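Local coordinates for flagellar protein (Xanthomonas campestris pv. campestris, PDB 3C12), which is probably required for flagellar hook formation, capping the growing hook and perhaps acting as a scaffold, and is represented here by its C-terminal part, at residues V105-D110 / L121-L126. Residues are numbered along the deposited sequence.
Sequences VDAPVD and LNLTGL
Residues 105-110 and 121-126 belong to the antiparallel beta hairpin of strands 98-115 and 118-123 in the Tudor-like part of FlgD, where the long strand 98-115 runs on from the Ig-like domain. The short strand axes come within 4.8 Å, with their N-to-C directions 129° apart, so the segments cross well short of antiparallel alignment and share a single bridge. In it Val109 and Leu123 form a non-hydrogen-bonded antiparallel pair, CA to CA 4.8 Å. Beside it Thr124 N donates to Pro108 O at 3.0 Å, nearly straight at 173°, while the bond from Asp110 N to Asn122 O, 2.9 Å, is weak because it is bent to 121°. Val109 is the centre of an inverse gamma turn, and Asp110 follows with helical phi/psi of -58/-39. Residues 121-126 leave the strand after Leu123; Gly125, at phi/psi 91/-53, allows a turn that brings Leu126 back to 105-110.

Val109 (chi1 t) and Leu123 (m,t) share one face, their CG2 and CD2 4.0 Å apart, and both touch Val14 of strand 13-17. Leu126 (m,t) sets CD1 3.7 Å from Ala107 CB and 3.9 Å from Val105 CG1. Asn122 ND2 hydrogen-bonds Ser111 OG and Thr113 OG1. Thr124, chi1 m, packs CB 3.3 Å from Pro108 CG, and its OG1 donates a second hydrogen bond to Pro108 O at 3.2 Å.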
loop_
_atom_site.group_PDB
_atom_site.type_symbol
_atom_site.label_atom_id
_atom_site.label_comp_id
_atom_site.label_asym_id
_atom_site.label_seq_id
_atom_site.Cartn_x
_atom_site.Cartn_y
_atom_site.Cartn_z
ATOM N N VAL A 105 -6.550 3.451 -2.889
ATOM C CA VAL A 105 -7.937 3.810 -2.673
ATOM C C VAL A 105 -8.308 5.158 -3.234
ATOM O O VAL A 105 -7.528 6.113 -3.162
ATOM C CB VAL A 105 -8.260 3.815 -1.180
ATOM C CG1 VAL A 105 -9.703 4.187 -0.963
ATOM C CG2 VAL A 105 -7.953 2.464 -0.598
ATOM N N ASP A 106 -9.510 5.225 -3.794
ATOM C CA ASP A 106 -10.006 6.477 -4.331
ATOM C C ASP A 106 -10.830 7.178 -3.253
ATOM O O ASP A 106 -11.702 6.563 -2.631
ATOM C CB ASP A 106 -10.867 6.245 -5.565
ATOM C CG ASP A 106 -11.443 7.545 -6.111
ATOM O OD1 ASP A 106 -12.402 8.079 -5.496
ATOM O OD2 ASP A 106 -10.924 8.045 -7.136
ATOM N N ALA A 107 -10.551 8.464 -3.043
ATOM C CA ALA A 107 -11.244 9.234 -2.025
ATOM C C ALA A 107 -11.358 10.690 -2.397
ATOM O O ALA A 107 -10.482 11.249 -3.059
ATOM C CB ALA A 107 -10.514 9.117 -0.697
ATOM N N PRO A 108 -12.443 11.336 -1.954
ATOM C CA PRO A 108 -12.673 12.749 -2.243
ATOM C C PRO A 108 -11.834 13.660 -1.336
ATOM O O PRO A 108 -11.807 13.491 -0.113
ATOM C CB PRO A 108 -14.170 12.890 -2.017
ATOM C CG PRO A 108 -14.400 11.982 -0.863
ATOM C CD PRO A 108 -13.581 10.759 -1.214
ATOM N N VAL A 109 -11.132 14.608 -1.951
ATOM C CA VAL A 109 -10.299 15.563 -1.222
ATOM C C VAL A 109 -11.221 16.633 -0.657
ATOM O O VAL A 109 -11.472 17.649 -1.311
ATOM C CB VAL A 109 -9.288 16.247 -2.152
ATOM C CG1 VAL A 109 -8.442 17.223 -1.363
ATOM C CG2 VAL A 109 -8.420 15.208 -2.837
ATOM N N ASP A 110 -11.725 16.398 0.552
ATOM C CA ASP A 110 -12.643 17.324 1.193
ATOM C C ASP A 110 -12.055 18.718 1.350
ATOM O O ASP A 110 -12.757 19.723 1.182
ATOM C CB ASP A 110 -13.076 16.796 2.559
ATOM C CG ASP A 110 -14.037 17.742 3.268
ATOM O OD1 ASP A 110 -15.139 17.997 2.725
ATOM O OD2 ASP A 110 -13.683 18.239 4.364
ATOM N N LEU A 121 -3.792 16.783 2.713
ATOM C CA LEU A 121 -5.119 16.645 2.137
ATOM C C LEU A 121 -5.990 15.980 3.176
ATOM O O LEU A 121 -5.562 15.044 3.857
ATOM C CB LEU A 121 -5.100 15.764 0.890
ATOM C CG LEU A 121 -3.990 15.960 -0.131
ATOM C CD1 LEU A 121 -4.406 15.282 -1.427
ATOM C CD2 LEU A 121 -3.748 17.437 -0.363
ATOM N N ASN A 122 -7.213 16.471 3.297
ATOM C CA ASN A 122 -8.159 15.919 4.245
ATOM C C ASN A 122 -9.111 15.098 3.408
ATOM O O ASN A 122 -10.035 15.621 2.779
ATOM C CB ASN A 122 -8.862 17.056 4.981
ATOM C CG ASN A 122 -7.870 18.022 5.592
ATOM O OD1 ASN A 122 -6.983 17.619 6.348
ATOM N ND2 ASN A 122 -7.996 19.304 5.250
ATOM N N LEU A 123 -8.831 13.800 3.383
ATOM C CA LEU A 123 -9.597 12.841 2.609
ATOM C C LEU A 123 -10.827 12.369 3.359
ATOM O O LEU A 123 -10.738 11.890 4.489
ATOM C CB LEU A 123 -8.699 11.665 2.255
ATOM C CG LEU A 123 -7.376 12.100 1.627
ATOM C CD1 LEU A 123 -6.505 10.882 1.433
ATOM C CD2 LEU A 123 -7.618 12.816 0.295
ATOM N N THR A 124 -11.979 12.517 2.714
ATOM C CA THR A 124 -13.246 12.132 3.302
ATOM C C THR A 124 -13.300 10.639 3.582
ATOM O O THR A 124 -13.140 9.821 2.674
ATOM C CB THR A 124 -14.404 12.506 2.383
ATOM O OG1 THR A 124 -14.248 13.868 1.959
ATOM C CG2 THR A 124 -15.729 12.353 3.113
ATOM N N GLY A 125 -13.522 10.306 4.851
ATOM C CA GLY A 125 -13.592 8.924 5.274
ATOM C C GLY A 125 -12.260 8.349 5.729
ATOM O O GLY A 125 -12.149 7.805 6.834
ATOM N N LEU A 126 -11.243 8.469 4.875
ATOM C CA LEU A 126 -9.921 7.936 5.168
ATOM C C LEU A 126 -9.187 8.731 6.212
ATOM O O LEU A 126 -8.639 8.169 7.150
ATOM C CB LEU A 126 -9.072 7.886 3.904
ATOM C CG LEU A 126 -9.501 6.835 2.889
ATOM C CD1 LEU A 126 -8.661 6.953 1.637
ATOM C CD2 LEU A 126 -9.352 5.459 3.504
#